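Local coordinates for endoribonuclease ToxN (PDB 2XDB), which cleaves RNA as the endoribonuclease toxin of a type III toxin-antitoxin system, in which a repeat of the ToxI RNA binds and regulates it, at residues S8-I11 with E12-E16; L71-N74 with G75-E78; L100-G103 with N104-N107. One frame throughout, in Å; residues are numbered along the deposited sequence.

Interaction 1: residues S8-I11 with E12-E16; sequences SKYI and EYLKE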
loop_
_atom_site.group_PDB
_atom_site.type_symbol
_atom_site.label_atom_id
_atom_site.label_comp_id
_atom_site.label_asym_id
_atom_site.label_seq_id
_atom_site.Cartn_x
_atom_site.Cartn_y
_atom_site.Cartn_z
ATOM N N SER A 8 10.924 -0.339 10.189
ATOM C CA SER A 8 10.962 1.109 10.372
ATOM C C SER A 8 12.223 1.707 9.805
ATOM O O SER A 8 12.194 2.780 9.207
ATOM C CB SER A 8 10.879 1.454 11.842
ATOM O OG SER A 8 10.241 0.391 12.512
ATOM N N LYS A 9 13.333 1.009 10.003
ATOM C CA LYS A 9 14.626 1.496 9.550
ATOM C C LYS A 9 14.552 1.827 8.061
ATOM O O LYS A 9 14.972 2.901 7.637
ATOM C CB LYS A 9 15.723 0.467 9.848
ATOM C CG LYS A 9 15.503 -0.286 11.161
ATOM C CD LYS A 9 14.342 -1.296 11.032
ATOM C CE LYS A 9 13.670 -1.621 12.372
ATOM N NZ LYS A 9 12.624 -2.677 12.225
ATOM N N TYR A 10 13.984 0.906 7.285
ATOM C CA TYR A 10 13.785 1.102 5.856
ATOM C C TYR A 10 12.848 2.276 5.555
ATOM O O TYR A 10 13.152 3.120 4.715
ATOM C CB TYR A 10 13.249 -0.175 5.206
ATOM C CG TYR A 10 13.217 -0.108 3.701
ATOM C CD1 TYR A 10 14.389 -0.117 2.965
ATOM C CD2 TYR A 10 12.017 -0.034 3.013
ATOM C CE1 TYR A 10 14.364 -0.054 1.589
ATOM C CE2 TYR A 10 11.983 0.021 1.635
ATOM C CZ TYR A 10 13.155 0.020 0.930
ATOM O OH TYR A 10 13.130 0.082 -0.442
ATOM N N ILE A 11 11.707 2.334 6.230
ATOM C CA ILE A 11 10.802 3.459 6.044
ATOM C C ILE A 11 11.511 4.780 6.366
ATOM O O ILE A 11 11.397 5.762 5.624
ATOM C CB ILE A 11 9.569 3.348 6.932
ATOM C CG1 ILE A 11 8.681 2.191 6.483
ATOM C CG2 ILE A 11 8.780 4.640 6.885
ATOM C CD1 ILE A 11 7.960 2.436 5.187
ATOM N N GLU A 12 12.246 4.809 7.473
ATOM C CA GLU A 12 12.938 6.029 7.856
ATOM C C GLU A 12 13.946 6.406 6.775
ATOM O O GLU A 12 14.116 7.579 6.444
ATOM C CB GLU A 12 13.622 5.886 9.221
ATOM C CG GLU A 12 12.675 5.561 10.385
ATOM C CD GLU A 12 11.536 6.569 10.549
ATOM O OE1 GLU A 12 10.416 6.146 10.921
ATOM O OE2 GLU A 12 11.757 7.779 10.310
ATOM N N TYR A 13 14.611 5.414 6.208
ATOM C CA TYR A 13 15.605 5.709 5.189
ATOM C C TYR A 13 14.931 6.344 3.968
ATOM O O TYR A 13 15.276 7.455 3.579
ATOM C CB TYR A 13 16.418 4.460 4.851
ATOM C CG TYR A 13 17.266 4.577 3.616
ATOM C CD1 TYR A 13 18.376 5.404 3.592
ATOM C CD2 TYR A 13 16.964 3.842 2.471
ATOM C CE1 TYR A 13 19.163 5.507 2.463
ATOM C CE2 TYR A 13 17.738 3.939 1.341
ATOM C CZ TYR A 13 18.839 4.775 1.346
ATOM O OH TYR A 13 19.617 4.877 0.223
ATOM N N LEU A 14 13.938 5.673 3.395
ATOM C CA LEU A 14 13.210 6.274 2.278
ATOM C C LEU A 14 12.630 7.656 2.661
ATOM O O LEU A 14 12.626 8.586 1.849
ATOM C CB LEU A 14 12.106 5.343 1.754
ATOM C CG LEU A 14 12.470 3.929 1.292
ATOM C CD1 LEU A 14 11.212 3.155 0.871
ATOM C CD2 LEU A 14 13.489 3.952 0.151
ATOM N N LYS A 15 12.145 7.796 3.894
ATOM C CA LYS A 15 11.616 9.094 4.334
ATOM C C LYS A 15 12.636 10.226 4.193
ATOM O O LYS A 15 12.262 11.380 4.030
ATOM C CB LYS A 15 11.092 9.037 5.769
ATOM C CG LYS A 15 9.616 8.724 5.878
ATOM C CD LYS A 15 9.235 8.379 7.313
ATOM C CE LYS A 15 7.729 8.180 7.457
ATOM N NZ LYS A 15 6.970 9.379 6.997
ATOM N N GLU A 16 13.924 9.901 4.246
ATOM C CA GLU A 16 14.944 10.917 4.018
ATOM C C GLU A 16 14.773 11.582 2.662
ATOM O O GLU A 16 15.025 12.773 2.521
ATOM C CB GLU A 16 16.345 10.324 4.093
ATOM C CG GLU A 16 16.755 9.838 5.455
ATOM C CD GLU A 16 18.132 9.209 5.435
ATOM O OE1 GLU A 16 18.957 9.600 4.579
ATOM O OE2 GLU A 16 18.388 8.319 6.274
#

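Interaction 2: residues L71-N74 with G75-E78; sequences LHEN and GVPE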
loop_
_atom_site.group_PDB
_atom_site.type_symbol
_atom_site.label_atom_id
_atom_site.label_comp_id
_atom_site.label_asym_id
_atom_site.label_seq_id
_atom_site.Cartn_x
_atom_site.Cartn_y
_atom_site.Cartn_z
ATOM N N LEU A 71 -11.797 -0.148 -0.627
ATOM C CA LEU A 71 -12.099 -1.524 -0.245
ATOM C C LEU A 71 -13.475 -1.613 0.406
ATOM O O LEU A 71 -13.856 -0.740 1.179
ATOM C CB LEU A 71 -11.059 -2.021 0.760
ATOM C CG LEU A 71 -9.770 -2.650 0.226
ATOM C CD1 LEU A 71 -9.519 -2.245 -1.200
ATOM C CD2 LEU A 71 -8.583 -2.304 1.104
ATOM N N HIS A 72 -14.222 -2.664 0.100
ATOM C CA HIS A 72 -15.417 -2.993 0.877
ATOM C C HIS A 72 -15.691 -4.493 0.768
ATOM O O HIS A 72 -15.094 -5.175 -0.065
ATOM C CB HIS A 72 -16.622 -2.181 0.410
ATOM C CG HIS A 72 -17.060 -2.496 -0.982
ATOM N ND1 HIS A 72 -16.687 -1.735 -2.068
ATOM C CD2 HIS A 72 -17.842 -3.491 -1.471
ATOM C CE1 HIS A 72 -17.216 -2.249 -3.167
ATOM N NE2 HIS A 72 -17.919 -3.316 -2.832
ATOM N N GLU A 73 -16.565 -5.020 1.615
ATOM C CA GLU A 73 -16.864 -6.446 1.565
ATOM C C GLU A 73 -17.550 -6.869 0.250
ATOM O O GLU A 73 -18.477 -6.200 -0.209
ATOM C CB GLU A 73 -17.717 -6.856 2.765
ATOM C CG GLU A 73 -18.316 -8.238 2.598
ATOM C CD GLU A 73 -19.050 -8.732 3.821
ATOM O OE1 GLU A 73 -19.357 -7.905 4.713
ATOM O OE2 GLU A 73 -19.324 -9.954 3.871
ATOM N N ASN A 74 -17.095 -7.972 -0.351
ATOM C CA ASN A 74 -17.733 -8.524 -1.559
ATOM C C ASN A 74 -19.245 -8.593 -1.393
ATOM O O ASN A 74 -19.755 -9.231 -0.460
ATOM C CB ASN A 74 -17.231 -9.939 -1.873
ATOM C CG ASN A 74 -15.791 -9.977 -2.399
ATOM O OD1 ASN A 74 -15.558 -10.239 -3.578
ATOM N ND2 ASN A 74 -14.827 -9.761 -1.515
ATOM N N GLY A 75 -19.965 -7.939 -2.294
ATOM C CA GLY A 75 -21.411 -7.978 -2.256
ATOM C C GLY A 75 -22.062 -7.156 -1.148
ATOM O O GLY A 75 -23.282 -7.055 -1.104
ATOM N N VAL A 76 -21.270 -6.564 -0.258
ATOM C CA VAL A 76 -21.835 -5.791 0.841
ATOM C C VAL A 76 -21.253 -4.378 0.905
ATOM O O VAL A 76 -20.503 -4.051 1.818
ATOM C CB VAL A 76 -21.600 -6.504 2.184
ATOM C CG1 VAL A 76 -22.380 -5.823 3.305
ATOM C CG2 VAL A 76 -21.996 -7.956 2.077
ATOM N N PRO A 77 -21.620 -3.529 -0.057
ATOM C CA PRO A 77 -21.083 -2.174 -0.266
ATOM C C PRO A 77 -21.074 -1.287 0.987
ATOM O O PRO A 77 -20.196 -0.438 1.134
ATOM C CB PRO A 77 -22.043 -1.569 -1.286
ATOM C CG PRO A 77 -22.707 -2.729 -1.940
ATOM C CD PRO A 77 -22.753 -3.828 -0.945
ATOM N N GLU A 78 -22.045 -1.457 1.873
ATOM C CA GLU A 78 -22.141 -0.571 3.029
ATOM C C GLU A 78 -21.112 -0.926 4.097
ATOM O O GLU A 78 -20.949 -0.209 5.078
ATOM C CB GLU A 78 -23.564 -0.540 3.610
ATOM C CG GLU A 78 -23.987 -1.792 4.363
ATOM C CD GLU A 78 -24.335 -2.963 3.449
ATOM O OE1 GLU A 78 -24.079 -2.894 2.222
ATOM O OE2 GLU A 78 -24.873 -3.964 3.973
#

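Interaction 3: residues L100-G103 with N104-N107; sequences LDLG and NMPN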
loop_
_atom_site.group_PDB
_atom_site.type_symbol
_atom_site.label_atom_id
_atom_site.label_comp_id
_atom_site.label_asym_id
_atom_site.label_seq_id
_atom_site.Cartn_x
_atom_site.Cartn_y
_atom_site.Cartn_z
ATOM N N LEU A 100 2.529 -10.815 6.918
ATOM C CA LEU A 100 1.805 -11.141 8.143
ATOM C C LEU A 100 1.687 -12.665 8.185
ATOM O O LEU A 100 1.460 -13.303 7.157
ATOM C CB LEU A 100 0.404 -10.511 8.170
ATOM C CG LEU A 100 0.219 -8.995 8.018
ATOM C CD1 LEU A 100 -1.123 -8.566 8.563
ATOM C CD2 LEU A 100 1.300 -8.245 8.735
ATOM N N ASP A 101 1.861 -13.255 9.360
ATOM C CA ASP A 101 1.679 -14.691 9.507
ATOM C C ASP A 101 0.265 -14.978 9.994
ATOM O O ASP A 101 0.055 -15.227 11.190
ATOM C CB ASP A 101 2.692 -15.258 10.500
ATOM C CG ASP A 101 2.674 -16.777 10.558
ATOM O OD1 ASP A 101 3.555 -17.342 11.238
ATOM O OD2 ASP A 101 1.796 -17.409 9.921
ATOM N N LEU A 102 -0.703 -14.937 9.078
ATOM C CA LEU A 102 -2.111 -15.032 9.464
ATOM C C LEU A 102 -2.416 -16.373 10.119
ATOM O O LEU A 102 -3.267 -16.465 11.004
ATOM C CB LEU A 102 -3.040 -14.803 8.272
ATOM C CG LEU A 102 -2.998 -13.457 7.550
ATOM C CD1 LEU A 102 -3.936 -13.482 6.362
ATOM C CD2 LEU A 102 -3.384 -12.332 8.477
ATOM N N GLY A 103 -1.714 -17.411 9.685
ATOM C CA GLY A 103 -1.896 -18.730 10.262
ATOM C C GLY A 103 -1.618 -18.809 11.761
ATOM O O GLY A 103 -2.269 -19.568 12.474
ATOM N N ASN A 104 -0.645 -18.042 12.242
ATOM C CA ASN A 104 -0.320 -18.041 13.664
ATOM C C ASN A 104 -0.994 -16.902 14.413
ATOM O O ASN A 104 -0.877 -16.813 15.623
ATOM C CB ASN A 104 1.200 -18.006 13.899
ATOM C CG ASN A 104 1.879 -19.345 13.593
ATOM O OD1 ASN A 104 1.485 -20.391 14.112
ATOM N ND2 ASN A 104 2.908 -19.311 12.752
ATOM N N MET A 105 -1.692 -16.028 13.698
ATOM C CA MET A 105 -2.349 -14.898 14.344
ATOM C C MET A 105 -3.599 -15.361 15.072
ATOM O O MET A 105 -4.420 -16.078 14.509
ATOM C CB MET A 105 -2.724 -13.822 13.328
ATOM C CG MET A 105 -1.637 -12.801 13.053
ATOM S SD MET A 105 -2.285 -11.411 12.087
ATOM C CE MET A 105 -3.948 -11.332 12.753
ATOM N N PRO A 106 -3.748 -14.942 16.333
ATOM C CA PRO A 106 -4.938 -15.240 17.134
ATOM C C PRO A 106 -6.196 -14.724 16.451
ATOM O O PRO A 106 -6.119 -13.773 15.680
ATOM C CB PRO A 106 -4.688 -14.465 18.426
ATOM C CG PRO A 106 -3.685 -13.406 18.056
ATOM C CD PRO A 106 -2.810 -14.065 17.048
ATOM N N ASN A 107 -7.337 -15.338 16.737
ATOM C CA ASN A 107 -8.577 -14.996 16.052
ATOM C C ASN A 107 -9.240 -13.752 16.587
ATOM O O ASN A 107 -10.260 -13.823 17.255
ATOM C CB ASN A 107 -9.570 -16.154 16.106
ATOM C CG ASN A 107 -9.308 -17.185 15.041
ATOM O OD1 ASN A 107 -8.218 -17.239 14.468
ATOM N ND2 ASN A 107 -10.311 -18.014 14.758
#

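Interaction 1: residues S8-I11 with E12-E16
E12 meets S8 one turn back along the helix: its N donates to S8 O in a hydrogen bond of 2.7 Å, and the first methylenes of its side chain, E12 CB and CG, lie beside the same carbonyl. The bend at chi2 (-56°) keeps the carboxylate carbon near the S8 carbonyl. Y13 follows with a longer and less straight bond, Y13 N–K9 O at 2.9 Å. Y13 CB lies against K9 O and Y10 O, and Y10 O stands at the edge of the Y13 ring, near its plane, before the ring leads away; its hydroxyl is hydrogen-bonded to the carbonyl of K156.

L14 makes the main side-chain contact. Its amide bonds to Y10 O at 3.0 Å with an N-H...O angle of 169°, while its isobutyl group lies against the phenol ring of Y10. L14 CG sits over one face, 4.2 Å from the ring centroid and shifted toward the rim, as a CH-pi contact; L14 CD1 reaches Y10 CE2. The Y10 ring can meet it because CG is anti to the backbone N (chi1 -171°), and Y10 OH is tied to P91 O, consistent with a fixed ring position.

K15 N bonds to I11 O at 2.8 Å, and the methylenes of K15 run past the I11 branch, K15 CE being 3.7 Å from I11 CG2. The ammonium turns off at the end toward N23 and V21. Four successive i-to-i+4 bonds identify an alpha-helix, in which I11 and L14 rest on I90 of strand 80-91, and K15, one turn beyond I11, continues that row to an adenine base of the bound RNA.

Interaction 2: residues L71-N74 with G75-E78
The imidazole of H72 approaches P77 through CD2, which lies 3.7 Å from P77 CA, while the ring of F120 meets it with planes at about 40°. H72 CG stands between its backbone N and carbonyl carbon (chi1 65°), which turns the ring toward the returning chain. The second flat group, the carboxylate of E73, lies beside V76: E73 CD is 3.5 Å from V76 CG2, and E73 OE1 is 3.7 Å from V76 CB. The two side chains point the same way, so the isopropyl group runs alongside the extended glutamate. The carboxylate of E73 is held from outside, OE2 by a salt bridge to K116 and OE1 by a hydrogen bond from N79. The third flat group is the amide of N74, whose side chain touches Q119, F120 and A123 of helix 109-123 and is about 3 Å from a bound cobalt ion.

The backbone closes through V76 N–E73 O, a hydrogen bond of 2.8 Å in which the donor stands well above the carbonyl plane. G75 at the corner has a positive phi of 74°, as expected at the third position of a type II turn. E73 to V76 thus form a type II beta turn that opens the connection from strand 69-73 to its antiparallel neighbour 80-91.

Interaction 3: residues L100-G103 with N104-N107
D101 and N104 are joined by their side chains: N104 ND2 donates to D101 OD1 at 2.6 Å, a fairly straight bond with an N-H...O angle of 160°. The acceptor oxygen lies close to the amide plane of N104, but the donor comes from above the plane of the carboxylate, and the two flat groups are turned 76° against each other. D101 CG anti to the backbone N (chi1 -172°) carries the carboxylate over the turn, where its other oxygen also takes a weak bond from the backbone, N104 N–D101 OD2 at 3.4 Å. One carboxylate thus bonds the amide and, weakly, the main-chain nitrogen of the same asparagine.

In the backbone of the same turn, two bonds follow in overlapping i-to-i+3 steps. N104 N also donates to D101 O, at 3.1 Å, and M105 N reaches L102 O at 3.2 Å; in both, the donor lies well above the carbonyl plane. The second turn brings L102 and M105 side by side, pointing the same way, with L102 CD2 3.9 Å from M105 SD. A nearly anti chi2 carries this sulfur out to the leucine, while M105 CB and CG lie near L102 O and D101 O.

Further out, K111 gathers the carbonyls: its ammonium is hydrogen-bonded to L102 O and M105 O, and weakly to N107 OD1. L102 rests on L114 and Y115 of helix 109-123, whereas L100 lies against F3 and T5 of strand 3-6 and pairs through its backbone with F3. The turns thus lie in the loop leading from edge strand 97-99 into helix 109-123.

How the interactions relate
The three contacts come in series along the chain and none touches another. The centres of interactions 1 and 2 are about 34 Å apart, on opposite sides of the chain's centre; interaction 3 lies about 26 Å from interaction 1 and 23 Å from interaction 2. Interaction 1 lies on the helix after strand 3-6, while interactions 2 and 3 adjoin the sheet's outermost strands within this chain, 69-73 and 97-99. Helix 109-123 bridges the latter two, its early residues meeting 100-107 and its later ones 71-74. Nearest atoms are about 3, 9 and 16 Å from the RNA, consistent with interaction 1 serving RNA binding and the other two shaping the sheet's ends.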